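Local coordinates for DsbA-like disulfide oxidoreductase (Wolbachia endosymbiont of Drosophila melanogaster, PDB 6EEZ), which probably catalyses thiol-disulfide exchange, acting as a disulfide isomerase of the DsbA-like branch of the thioredoxin superfamily, at residues Y25-G39 with L58-D70. Numbering follows the deposited sequence.
Sequences YPYSGNENSSVIAVG and LINDGKIKYIFRD
Strand 65-70 of the thioredoxin-fold sheet runs between both strands of 25-39, parallel to 36-39 and antiparallel to 27-29. On the parallel side Ala37 is gripped twice, its N bonding Lys65 O at 2.6 Å and its O receiving Ile67 N; on the antiparallel side Ser28 and Tyr66 exchange N-H...O bonds. Small residues suit the positions beside Tyr66 on its side of the sheet: its CD2 meets Ala37 CB at 3.7 Å, and its OH, buried without a polar partner, lies 3.5 Å from Gly39 CA, where a side chain would collide. Ser28 OG approaches the Phe68 ring at its edge, in plane, 3.4 Å from CE2. On the other face, the Arg69 guanidinium lies flat on the Tyr25 ring, CZ 3.5 Å from the ring centroid and planes 10° apart, a cation-pi stack. A bend at chi2 (-57°) folds the arginine so that CD also rests over this ring; Ser147 binds its NH1 and Met143 O the tyrosine hydroxyl, tying the stack to helix 137-154. Lys65 lays CD over Tyr27. Just ahead of the parallel pair, Ser33 OG donates to Lys63 O at 2.7 Å while accepting from Val35 N, an ST turn. The parallel pair, joined through helices, forms the beta-alpha-beta crossover typical of the thioredoxin fold.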
# COMPACT_ATOMS: atom_id res chain seq x y z
N TYR A 25 -8.17 5.08 3.43
CA TYR A 25 -7.39 3.99 2.86
C TYR A 25 -6.96 3.02 3.95
O TYR A 25 -6.92 3.40 5.10
CB TYR A 25 -6.16 4.55 2.12
CG TYR A 25 -6.49 5.08 0.76
CD1 TYR A 25 -6.55 4.24 -0.35
CD2 TYR A 25 -6.76 6.44 0.57
CE1 TYR A 25 -6.86 4.74 -1.62
CE2 TYR A 25 -7.07 6.94 -0.68
CZ TYR A 25 -7.12 6.09 -1.77
OH TYR A 25 -7.44 6.62 -3.02
N PRO A 26 -6.64 1.77 3.59
CA PRO A 26 -6.34 0.78 4.64
C PRO A 26 -5.05 1.09 5.36
O PRO A 26 -4.09 1.52 4.70
CB PRO A 26 -6.22 -0.56 3.87
CG PRO A 26 -6.80 -0.31 2.53
CD PRO A 26 -6.58 1.17 2.25
N TYR A 27 -5.01 0.81 6.66
CA TYR A 27 -3.83 1.05 7.46
C TYR A 27 -3.63 -0.05 8.53
O TYR A 27 -4.57 -0.71 8.97
CB TYR A 27 -3.91 2.43 8.14
CG TYR A 27 -4.80 2.46 9.38
CD1 TYR A 27 -4.29 2.09 10.61
CD2 TYR A 27 -6.12 2.85 9.31
CE1 TYR A 27 -5.09 2.07 11.74
CE2 TYR A 27 -6.94 2.85 10.45
CZ TYR A 27 -6.41 2.45 11.66
OH TYR A 27 -7.16 2.42 12.83
N SER A 28 -2.38 -0.20 8.97
CA SER A 28 -2.06 -1.02 10.13
C SER A 28 -1.18 -0.24 11.08
O SER A 28 -0.62 0.80 10.72
CB SER A 28 -1.35 -2.31 9.72
OG SER A 28 -2.17 -3.07 8.84
N GLY A 29 -1.07 -0.74 12.29
CA GLY A 29 -0.23 -0.11 13.28
C GLY A 29 -1.05 0.83 14.16
O GLY A 29 -2.24 0.61 14.38
N ASN A 30 -0.40 1.87 14.68
CA ASN A 30 -1.04 2.72 15.66
C ASN A 30 -1.78 3.85 14.98
O ASN A 30 -1.17 4.78 14.45
CB ASN A 30 -0.02 3.25 16.65
CG ASN A 30 -0.63 4.12 17.70
OD1 ASN A 30 -1.86 4.27 17.79
ND2 ASN A 30 0.21 4.70 18.54
N GLU A 31 -3.11 3.75 15.01
CA GLU A 31 -4.01 4.74 14.43
C GLU A 31 -3.67 6.15 14.90
O GLU A 31 -3.84 7.11 14.15
CB GLU A 31 -5.46 4.41 14.80
CG GLU A 31 -6.51 5.37 14.25
CD GLU A 31 -7.94 4.99 14.69
OE1 GLU A 31 -8.09 4.28 15.72
OE2 GLU A 31 -8.90 5.40 14.01
N ASN A 32 -3.20 6.25 16.13
CA ASN A 32 -3.01 7.55 16.77
C ASN A 32 -1.56 8.05 16.78
O ASN A 32 -1.25 9.08 17.39
CB ASN A 32 -3.55 7.49 18.19
CG ASN A 32 -5.08 7.41 18.23
OD1 ASN A 32 -5.66 6.53 18.86
ND2 ASN A 32 -5.72 8.34 17.54
N SER A 33 -0.69 7.31 16.10
CA SER A 33 0.70 7.71 15.97
C SER A 33 0.83 8.90 15.03
O SER A 33 0.17 8.92 13.99
CB SER A 33 1.54 6.55 15.46
OG SER A 33 2.91 6.90 15.36
N SER A 34 1.66 9.88 15.38
CA SER A 34 1.92 11.01 14.46
C SER A 34 2.97 10.65 13.40
O SER A 34 3.16 11.41 12.43
CB SER A 34 2.39 12.25 15.23
OG SER A 34 1.38 12.70 16.13
N VAL A 35 3.66 9.53 13.59
CA VAL A 35 4.63 9.06 12.61
C VAL A 35 3.95 8.10 11.65
O VAL A 35 3.78 6.92 11.94
CB VAL A 35 5.82 8.37 13.29
CG1 VAL A 35 6.88 7.99 12.26
CG2 VAL A 35 6.42 9.29 14.35
N ILE A 36 3.56 8.63 10.50
CA ILE A 36 2.72 7.93 9.56
C ILE A 36 3.51 7.58 8.30
O ILE A 36 4.08 8.45 7.64
CB ILE A 36 1.50 8.80 9.20
CG1 ILE A 36 0.72 9.14 10.48
CG2 ILE A 36 0.62 8.14 8.16
CD1 ILE A 36 -0.37 10.14 10.29
N ALA A 37 3.56 6.29 7.99
CA ALA A 37 4.19 5.84 6.76
C ALA A 37 3.11 5.59 5.72
O ALA A 37 2.01 5.14 6.07
CB ALA A 37 5.00 4.59 7.02
N VAL A 38 3.39 5.88 4.46
CA VAL A 38 2.45 5.64 3.37
C VAL A 38 3.14 4.89 2.23
O VAL A 38 4.00 5.44 1.54
CB VAL A 38 1.85 6.95 2.85
CG1 VAL A 38 0.68 6.66 1.94
CG2 VAL A 38 1.41 7.87 4.02
N GLY A 39 2.75 3.63 2.04
CA GLY A 39 3.44 2.74 1.11
C GLY A 39 2.67 2.62 -0.18
O GLY A 39 1.45 2.50 -0.15
N LEU A 58 8.37 -3.43 10.01
CA LEU A 58 8.32 -2.00 10.33
C LEU A 58 7.01 -1.66 11.02
O LEU A 58 6.98 -0.85 11.95
CB LEU A 58 8.48 -1.16 9.07
CG LEU A 58 8.89 0.30 9.29
CD1 LEU A 58 10.33 0.37 9.83
CD2 LEU A 58 8.74 1.10 7.97
N ILE A 59 5.94 -2.29 10.55
CA ILE A 59 4.62 -2.19 11.18
C ILE A 59 4.64 -2.81 12.61
O ILE A 59 4.13 -2.20 13.55
CB ILE A 59 3.55 -2.86 10.27
CG1 ILE A 59 3.31 -1.99 9.02
CG2 ILE A 59 2.24 -3.06 10.98
CD1 ILE A 59 2.34 -2.57 8.02
N ASN A 60 5.26 -3.97 12.78
CA ASN A 60 5.20 -4.70 14.05
C ASN A 60 6.08 -4.04 15.12
O ASN A 60 5.81 -4.20 16.31
CB ASN A 60 5.59 -6.17 13.86
CG ASN A 60 5.24 -7.05 15.06
OD1 ASN A 60 4.19 -6.87 15.69
ND2 ASN A 60 6.12 -8.00 15.38
N ASP A 61 7.12 -3.31 14.71
CA ASP A 61 7.86 -2.42 15.63
C ASP A 61 6.96 -1.57 16.54
O ASP A 61 7.37 -1.19 17.64
CB ASP A 61 8.77 -1.47 14.84
CG ASP A 61 9.94 -2.17 14.19
OD1 ASP A 61 10.07 -3.40 14.37
OD2 ASP A 61 10.71 -1.49 13.48
N GLY A 62 5.76 -1.24 16.08
CA GLY A 62 4.73 -0.66 16.94
C GLY A 62 4.67 0.86 16.97
O GLY A 62 3.84 1.45 17.66
N LYS A 63 5.55 1.51 16.22
CA LYS A 63 5.76 2.94 16.39
C LYS A 63 4.96 3.83 15.43
O LYS A 63 4.82 5.03 15.67
CB LYS A 63 7.25 3.25 16.26
CG LYS A 63 8.07 2.59 17.35
CD LYS A 63 9.48 3.11 17.37
CE LYS A 63 10.21 2.58 18.60
NZ LYS A 63 11.68 2.79 18.49
N ILE A 64 4.43 3.25 14.36
CA ILE A 64 3.89 4.04 13.26
C ILE A 64 2.46 3.67 12.91
O ILE A 64 1.93 2.65 13.35
CB ILE A 64 4.76 3.90 11.98
CG1 ILE A 64 4.61 2.51 11.36
CG2 ILE A 64 6.21 4.22 12.29
CD1 ILE A 64 5.45 2.28 10.13
N LYS A 65 1.85 4.52 12.09
CA LYS A 65 0.70 4.13 11.32
C LYS A 65 1.22 3.90 9.91
O LYS A 65 1.97 4.73 9.39
CB LYS A 65 -0.42 5.18 11.34
CG LYS A 65 -1.69 4.70 10.63
CD LYS A 65 -2.87 5.67 10.77
CE LYS A 65 -2.80 6.84 9.76
NZ LYS A 65 -4.15 7.41 9.38
N TYR A 66 0.83 2.79 9.32
CA TYR A 66 1.22 2.45 7.96
C TYR A 66 -0.02 2.38 7.08
O TYR A 66 -0.86 1.49 7.23
CB TYR A 66 1.98 1.15 7.92
CG TYR A 66 2.68 0.87 6.59
CD1 TYR A 66 1.97 0.40 5.49
CD2 TYR A 66 4.05 1.06 6.46
CE1 TYR A 66 2.62 0.14 4.25
CE2 TYR A 66 4.69 0.81 5.25
CZ TYR A 66 3.98 0.34 4.16
OH TYR A 66 4.65 0.10 3.00
N ILE A 67 -0.12 3.31 6.14
CA ILE A 67 -1.23 3.36 5.19
C ILE A 67 -0.81 2.65 3.91
O ILE A 67 0.31 2.80 3.45
CB ILE A 67 -1.63 4.81 4.90
CG1 ILE A 67 -2.06 5.48 6.20
CG2 ILE A 67 -2.74 4.89 3.85
CD1 ILE A 67 -2.31 6.95 6.08
N PHE A 68 -1.72 1.86 3.34
CA PHE A 68 -1.46 1.06 2.12
C PHE A 68 -2.13 1.70 0.92
O PHE A 68 -3.37 1.82 0.89
CB PHE A 68 -1.96 -0.37 2.27
CG PHE A 68 -1.33 -1.12 3.42
CD1 PHE A 68 -0.08 -1.71 3.28
CD2 PHE A 68 -1.99 -1.23 4.63
CE1 PHE A 68 0.51 -2.41 4.34
CE2 PHE A 68 -1.40 -1.93 5.71
CZ PHE A 68 -0.15 -2.51 5.55
N ARG A 69 -1.32 2.12 -0.04
CA ARG A 69 -1.83 2.62 -1.31
C ARG A 69 -1.60 1.64 -2.44
O ARG A 69 -0.48 1.45 -2.90
CB ARG A 69 -1.18 3.95 -1.65
CG ARG A 69 -1.65 5.02 -0.72
CD ARG A 69 -3.16 5.13 -0.79
NE ARG A 69 -3.56 6.45 -0.40
CZ ARG A 69 -3.88 7.45 -1.21
NH1 ARG A 69 -3.93 7.28 -2.52
NH2 ARG A 69 -4.21 8.60 -0.68
N ASP A 70 -2.69 1.03 -2.87
CA ASP A 70 -2.67 0.07 -3.96
C ASP A 70 -2.59 0.85 -5.25
O ASP A 70 -3.54 1.54 -5.63
CB ASP A 70 -3.93 -0.81 -3.90
CG ASP A 70 -3.86 -1.83 -2.78
OD1 ASP A 70 -3.04 -2.76 -2.88
OD2 ASP A 70 -4.61 -1.69 -1.80
O HOH W 1 2.52 3.77 18.49